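PDB 3E39: putative Nitroreductase from Desulfovibrio desulfuricans subsp. desulfuricans str. G20, which binds flavin mononucleotide and probably acts as a flavin-dependent oxidoreductase of the nitroreductase family. Local coordinates for the interface of chains A and B. Numbering follows the deposited sequence. Chains: chain A/B, Putative Nitroreductase.

Contact 1: the interface of chains A and B. Residues chain A 41, 103, 107, 110; chain B 12, 106-107, 110.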
loop_
_atom_site.group_PDB
_atom_site.type_symbol
_atom_site.label_atom_id
_atom_site.label_comp_id
_atom_site.label_asym_id
_atom_site.label_seq_id
_atom_site.Cartn_x
_atom_site.Cartn_y
_atom_site.Cartn_z
ATOM N N ALA A 41 -3.530 6.243 -5.367
ATOM C CA ALA A 41 -3.382 5.766 -3.996
ATOM C C ALA A 41 -3.676 6.956 -3.072
ATOM O O ALA A 41 -3.464 8.122 -3.446
ATOM C CB ALA A 41 -1.958 5.248 -3.747
ATOM N N ALA A 103 1.431 2.400 -0.379
ATOM C CA ALA A 103 0.086 2.239 -0.974
ATOM C C ALA A 103 0.142 2.514 -2.476
ATOM O O ALA A 103 -0.519 1.820 -3.275
ATOM C CB ALA A 103 -0.921 3.126 -0.281
ATOM N N ASN A 107 -0.646 -0.292 -5.402
ATOM C CA ASN A 107 -1.571 -0.050 -6.500
ATOM C C ASN A 107 -0.925 -0.342 -7.848
ATOM O O ASN A 107 -1.549 -0.929 -8.714
ATOM C CB ASN A 107 -2.047 1.403 -6.520
ATOM C CG ASN A 107 -3.262 1.653 -5.671
ATOM O OD1 ASN A 107 -3.810 0.738 -5.029
ATOM N ND2 ASN A 107 -3.709 2.906 -5.678
ATOM N N LEU A 110 -0.558 -4.125 -8.338
ATOM C CA LEU A 110 -1.874 -4.678 -8.658
ATOM C C LEU A 110 -2.261 -4.306 -10.109
ATOM O O LEU A 110 -2.781 -5.127 -10.870
ATOM C CB LEU A 110 -2.931 -4.193 -7.665
ATOM C CG LEU A 110 -2.778 -4.757 -6.242
ATOM C CD1 LEU A 110 -3.752 -4.096 -5.245
ATOM C CD2 LEU A 110 -2.966 -6.299 -6.246
ATOM N N ILE B 12 -9.183 0.637 -8.221
ATOM C CA ILE B 12 -8.093 1.501 -7.792
ATOM C C ILE B 12 -8.456 2.957 -7.965
ATOM O O ILE B 12 -8.167 3.778 -7.109
ATOM C CB ILE B 12 -6.775 1.156 -8.527
ATOM C CG1 ILE B 12 -6.240 -0.176 -7.986
ATOM C CG2 ILE B 12 -5.740 2.286 -8.318
ATOM C CD1 ILE B 12 -5.107 -0.798 -8.799
ATOM N N GLN B 106 -3.655 -0.487 1.998
ATOM C CA GLN B 106 -4.204 -0.293 0.663
ATOM C C GLN B 106 -4.950 -1.546 0.201
ATOM O O GLN B 106 -6.037 -1.447 -0.335
ATOM C CB GLN B 106 -3.121 0.101 -0.340
ATOM C CG GLN B 106 -3.652 0.508 -1.718
ATOM C CD GLN B 106 -4.621 1.699 -1.689
ATOM O OE1 GLN B 106 -4.693 2.431 -0.707
ATOM N NE2 GLN B 106 -5.341 1.918 -2.799
ATOM N N ASN B 107 -4.367 -2.719 0.360
ATOM C CA ASN B 107 -5.098 -3.947 0.015
ATOM C C ASN B 107 -6.446 -4.036 0.723
ATOM O O ASN B 107 -7.455 -4.479 0.155
ATOM C CB ASN B 107 -4.290 -5.215 0.351
ATOM C CG ASN B 107 -3.334 -5.631 -0.743
ATOM O OD1 ASN B 107 -3.271 -5.023 -1.811
ATOM N ND2 ASN B 107 -2.559 -6.699 -0.473
ATOM N N LEU B 110 -8.943 -1.557 -0.787
ATOM C CA LEU B 110 -9.411 -2.052 -2.080
ATOM C C LEU B 110 -10.394 -3.201 -1.913
ATOM O O LEU B 110 -11.418 -3.255 -2.593
ATOM C CB LEU B 110 -8.240 -2.477 -2.977
ATOM C CG LEU B 110 -7.334 -1.322 -3.407
ATOM C CD1 LEU B 110 -6.026 -1.817 -4.012
ATOM C CD2 LEU B 110 -8.042 -0.367 -4.367
HETATM O O HOH W 1 -6.582 3.982 -4.867
#
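A:Asn107 and B:Gln106 meet through their side-chain amides, from two long helices packed at the dimer interface. Along B:Gln106, the B:Gln106 CB rests on the methyl CB of A:Ala103, 3.7 Å away. CG is anti to the backbone N (chi1 -172°) and lies near both A:Asn107 OD1 and the backbone O of A:Ala103. The chain then bends at chi2, which turns the amide toward A:Asn107. OE1 stays beside A:Ala103 CB. At the tip, B:Gln106 NE2 donates a hydrogen bond of 3.0 Å to the carbonyl OD1 of A:Asn107. The two amides are turned steeply against each other, 75° apart, and the donor is tilted from the acceptor's carbonyl plane. The other end of the A:Asn107 amide is also held. A:Asn107 ND2 links to water 1 at 3.2 Å, and water 1 sits 2.8 Å from the backbone O of B:Ile12. The branch methyl CG2 of B:Ile12 packs on A:Asn107 CG at 3.7 Å. Beyond this, A:Leu110 and B:Leu110 point at each other and press their CD1 methyls tightly together, at 3.4 Å. The site joins helix 94-114 of both chains, with helix 7-14 of chain B beside A:Asn107.

Contact 2: the interface of chains A and B. Residues chain A 39-42, 46, 48; chain B 160-162.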
loop_
_atom_site.group_PDB
_atom_site.type_symbol
_atom_site.label_atom_id
_atom_site.label_comp_id
_atom_site.label_asym_id
_atom_site.label_seq_id
_atom_site.Cartn_x
_atom_site.Cartn_y
_atom_site.Cartn_z
ATOM N N ILE A 39 -0.878 7.266 -8.726
ATOM C CA ILE A 39 -1.253 8.595 -8.255
ATOM C C ILE A 39 -2.595 8.591 -7.523
ATOM O O ILE A 39 -2.862 9.487 -6.699
ATOM C CB ILE A 39 -1.236 9.662 -9.365
ATOM C CG1 ILE A 39 -2.373 9.482 -10.345
ATOM C CG2 ILE A 39 0.132 9.693 -10.102
ATOM C CD1 ILE A 39 -2.485 10.702 -11.315
ATOM N N TRP A 40 -3.425 7.579 -7.785
ATOM C CA TRP A 40 -4.736 7.432 -7.137
ATOM C C TRP A 40 -4.705 6.687 -5.788
ATOM O O TRP A 40 -5.738 6.543 -5.129
ATOM C CB TRP A 40 -5.810 6.913 -8.102
ATOM C CG TRP A 40 -6.311 8.059 -8.948
ATOM C CD1 TRP A 40 -5.834 8.446 -10.165
ATOM C CD2 TRP A 40 -7.275 9.050 -8.566
ATOM N NE1 TRP A 40 -6.481 9.569 -10.587
ATOM C CE2 TRP A 40 -7.368 9.968 -9.622
ATOM C CE3 TRP A 40 -8.092 9.224 -7.456
ATOM C CZ2 TRP A 40 -8.231 11.051 -9.587
ATOM C CZ3 TRP A 40 -8.930 10.286 -7.405
ATOM C CH2 TRP A 40 -9.003 11.205 -8.473
ATOM N N ALA A 41 -3.530 6.243 -5.367
ATOM C CA ALA A 41 -3.382 5.766 -3.996
ATOM C C ALA A 41 -3.676 6.956 -3.072
ATOM O O ALA A 41 -3.464 8.122 -3.446
ATOM C CB ALA A 41 -1.958 5.248 -3.747
ATOM N N PRO A 42 -4.169 6.688 -1.863
ATOM C CA PRO A 42 -4.438 7.774 -0.909
ATOM C C PRO A 42 -3.155 8.348 -0.272
ATOM O O PRO A 42 -2.093 7.734 -0.305
ATOM C CB PRO A 42 -5.290 7.077 0.152
ATOM C CG PRO A 42 -4.776 5.653 0.130
ATOM C CD PRO A 42 -4.533 5.367 -1.317
ATOM N N ASN A 46 -4.478 14.461 1.468
ATOM C CA ASN A 46 -4.471 14.485 0.017
ATOM C C ASN A 46 -3.314 15.377 -0.476
ATOM O O ASN A 46 -3.435 16.092 -1.499
ATOM C CB ASN A 46 -5.821 14.952 -0.587
ATOM C CG ASN A 46 -5.948 14.632 -2.078
ATOM O OD1 ASN A 46 -5.376 13.663 -2.575
ATOM N ND2 ASN A 46 -6.760 15.422 -2.795
ATOM N N GLN A 48 -0.478 14.272 -1.704
ATOM C CA GLN A 48 0.059 13.669 -2.928
ATOM C C GLN A 48 1.570 13.888 -3.016
ATOM O O GLN A 48 2.050 14.551 -3.933
ATOM C CB GLN A 48 -0.648 14.242 -4.158
ATOM C CG GLN A 48 -2.152 13.976 -4.149
ATOM C CD GLN A 48 -2.864 14.834 -5.154
ATOM O OE1 GLN A 48 -2.498 14.845 -6.335
ATOM N NE2 GLN A 48 -3.874 15.556 -4.712
ATOM N N SER B 160 -12.949 13.021 -4.221
ATOM C CA SER B 160 -11.564 13.453 -4.091
ATOM C C SER B 160 -11.041 14.025 -5.425
ATOM O O SER B 160 -11.772 14.193 -6.400
ATOM C CB SER B 160 -10.653 12.331 -3.564
ATOM O OG SER B 160 -9.420 12.848 -3.126
ATOM N N SER B 161 -9.769 14.360 -5.438
ATOM C CA SER B 161 -9.140 14.842 -6.649
ATOM C C SER B 161 -7.669 14.472 -6.582
ATOM O O SER B 161 -7.151 14.192 -5.500
ATOM C CB SER B 161 -9.292 16.364 -6.745
ATOM O OG SER B 161 -8.614 17.016 -5.687
ATOM N N ARG B 162 -7.022 14.419 -7.739
ATOM C CA ARG B 162 -5.580 14.263 -7.812
ATOM C C ARG B 162 -5.077 15.234 -8.861
ATOM O O ARG B 162 -5.748 15.474 -9.871
ATOM C CB ARG B 162 -5.180 12.855 -8.259
ATOM C CG ARG B 162 -5.457 11.756 -7.237
ATOM C CD ARG B 162 -4.691 11.879 -5.921
ATOM N NE ARG B 162 -4.995 10.686 -5.129
ATOM C CZ ARG B 162 -6.110 10.495 -4.425
ATOM N NH1 ARG B 162 -7.025 11.449 -4.337
ATOM N NH2 ARG B 162 -6.334 9.328 -3.828
HETATM O O HOH W 2 -5.720 17.414 -6.271
#
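B:Arg162 reaches A:Trp40 with CG beside its own backbone N (chi1 -70°) and the chain bent at chi2. These turns lay CG over the A:Trp40 indole and carry the guanidinium toward the backbone of A:Ile39 to A:Ala41. B:Arg162 CG sits 3.4 Å from the centroid of the A:Trp40 six-membered ring, a CH-pi contact. The guanidinium lies 30° from the ring plane, with A:Trp40 CE3 over one face. B:Arg162 NE faces A:Ile39 O at 2.9 Å, and NH2 faces the backbone O atoms of A:Trp40 and A:Ala41. These bonds are weak in geometry, but together they set backbone carbonyl oxygens along the NE and NH2 side, which would suit a positive charge. Within chain B, B:Arg162 NH1 donates to B:Ser161 O at 3.0 Å, with the acceptor in the guanidinium plane. B:Ser161 O also accepts a fairly straight bond from A:Asn46 ND2, 3.0 Å long and 160° at H. The two donors come from opposite faces of its plane. A:Gln48 passes across B:Arg162, with A:Gln48 CD 3.6 Å from B:Arg162 CD. A:Gln48 NE2 donates to A:Asn46 O, which probably steadies that residue, and meets water 2 at 3.0 Å. Water 2 also touches B:Ser161 OG. B:Ser160 and B:Arg162 are FMN-binding residues too. The site places their loop in chain B against the chain A segment running from the end of helix 28-39 to the loop before strand 50-56.

Contact 3: the interface of chains A and B. Residues chain A 102-103, 106, 109, 121; chain B 42, 99, 103.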
loop_
_atom_site.group_PDB
_atom_site.type_symbol
_atom_site.label_atom_id
_atom_site.label_comp_id
_atom_site.label_asym_id
_atom_site.label_seq_id
_atom_site.Cartn_x
_atom_site.Cartn_y
_atom_site.Cartn_z
ATOM N N GLY A 102 4.068 3.266 0.020
ATOM C CA GLY A 102 3.757 1.826 0.003
ATOM C C GLY A 102 2.413 1.550 -0.675
ATOM O O GLY A 102 2.275 0.599 -1.496
ATOM N N ALA A 103 1.431 2.400 -0.379
ATOM C CA ALA A 103 0.086 2.239 -0.974
ATOM C C ALA A 103 0.142 2.514 -2.476
ATOM O O ALA A 103 -0.519 1.820 -3.275
ATOM C CB ALA A 103 -0.921 3.126 -0.281
ATOM N N GLN A 106 1.882 -0.521 -4.080
ATOM C CA GLN A 106 0.960 -1.625 -4.109
ATOM C C GLN A 106 -0.075 -1.490 -5.223
ATOM O O GLN A 106 -0.324 -2.452 -5.924
ATOM C CB GLN A 106 0.259 -1.802 -2.745
ATOM C CG GLN A 106 -0.615 -3.061 -2.663
ATOM C CD GLN A 106 0.150 -4.394 -2.826
ATOM O OE1 GLN A 106 1.384 -4.464 -2.735
ATOM N NE2 GLN A 106 -0.612 -5.475 -2.992
ATOM N N LEU A 109 1.645 -2.382 -8.455
ATOM C CA LEU A 109 1.876 -3.829 -8.570
ATOM C C LEU A 109 0.560 -4.548 -8.949
ATOM O O LEU A 109 0.563 -5.475 -9.766
ATOM C CB LEU A 109 2.421 -4.400 -7.255
ATOM C CG LEU A 109 3.821 -3.988 -6.807
ATOM C CD1 LEU A 109 4.135 -4.687 -5.467
ATOM C CD2 LEU A 109 4.851 -4.250 -7.928
ATOM N N TRP A 121 8.673 -5.306 -6.599
ATOM C CA TRP A 121 8.998 -4.162 -5.756
ATOM C C TRP A 121 10.452 -4.333 -5.375
ATOM O O TRP A 121 10.805 -5.332 -4.780
ATOM C CB TRP A 121 8.147 -4.253 -4.498
ATOM C CG TRP A 121 8.266 -3.157 -3.492
ATOM C CD1 TRP A 121 9.367 -2.422 -3.156
ATOM C CD2 TRP A 121 7.224 -2.748 -2.615
ATOM N NE1 TRP A 121 9.061 -1.553 -2.133
ATOM C CE2 TRP A 121 7.742 -1.729 -1.791
ATOM C CE3 TRP A 121 5.892 -3.142 -2.449
ATOM C CZ2 TRP A 121 6.972 -1.091 -0.811
ATOM C CZ3 TRP A 121 5.125 -2.494 -1.473
ATOM C CH2 TRP A 121 5.665 -1.491 -0.678
ATOM N N PRO B 42 2.731 -7.536 0.184
ATOM C CA PRO B 42 4.150 -7.941 0.298
ATOM C C PRO B 42 4.889 -7.258 1.466
ATOM O O PRO B 42 4.401 -6.301 2.057
ATOM C CB PRO B 42 4.725 -7.486 -1.042
ATOM C CG PRO B 42 3.924 -6.264 -1.351
ATOM C CD PRO B 42 2.541 -6.494 -0.840
ATOM N N GLN B 99 6.349 1.096 4.769
ATOM C CA GLN B 99 5.816 1.015 3.394
ATOM C C GLN B 99 4.947 -0.246 3.282
ATOM O O GLN B 99 3.865 -0.245 2.688
ATOM C CB GLN B 99 6.940 0.930 2.379
ATOM C CG GLN B 99 7.776 2.188 2.253
ATOM C CD GLN B 99 8.985 1.975 1.383
ATOM O OE1 GLN B 99 9.419 0.831 1.160
ATOM N NE2 GLN B 99 9.521 3.077 0.831
ATOM N N ALA B 103 1.050 -0.837 2.176
ATOM C CA ALA B 103 0.597 -1.784 1.155
ATOM C C ALA B 103 -0.558 -2.659 1.705
ATOM O O ALA B 103 -1.544 -2.931 1.020
ATOM C CB ALA B 103 1.769 -2.611 0.647
HETATM O O HOH W 3 11.143 -0.086 -0.798
#
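Helix 94-114 of each chain meets its partner here, while strand 118-122 of chain A and the loop holding B:Pro42 close in beside them. A:Gly102 has no side chain, which probably helps the helices approach; A:Gly102 CA is 4.0 Å from B:Gln99 CA. B:Ala103 CB packs against A:Gln106 CB at 3.8 Å. B:Ala103 CB also lies at the edge of the indole, in the ring plane, 4.0 Å from A:Trp121 CZ3. The indole swings out from the strand with CG anti to the backbone N (chi1 -178°). A:Trp121 CE3 is 3.9 Å from B:Pro42 CG, and the two side chains cross at about a right angle. B:Pro42 also faces the A:Gln106 amide, with A:Gln106 CD 3.8 Å from B:Pro42 CD. B:Gln99 runs extended beyond CG. B:Gln99 CB comes within 3.8 Å of A:Trp121 CZ2, and OE1 sits at the indole edge, with the ring and amide planes 50° apart. Water 3 bridges the polar ends. It lies 2.9 Å from A:Trp121 NE1, nearly in line with the N-H, and 2.8 Å from B:Gln99 OE1. The site packs the two subunits together. Since B:Pro42 and A:Trp121 both belong to residues lining FMN pockets, it may also help shape the flavin sites at the dimer interface.

All three contacts belong to one two-fold symmetric interface, so each has a twin with the chains exchanged. Contact 1 and contact 3 have C-alpha centres about 8 Å apart and share A:Ala103. Helix 94-114 of both chains runs through them. The C-alpha centre of contact 2 is about 11 Å from that of contact 1, with A:Ala41 in common, and about 16 Å from that of contact 3. A:Pro42 is in contact 2 and its twin B:Pro42 in contact 3. The helical core thus continues into loops that line the FMN pockets. This suggests that dimer packing and flavin binding support each other, as in dimeric nitroreductases.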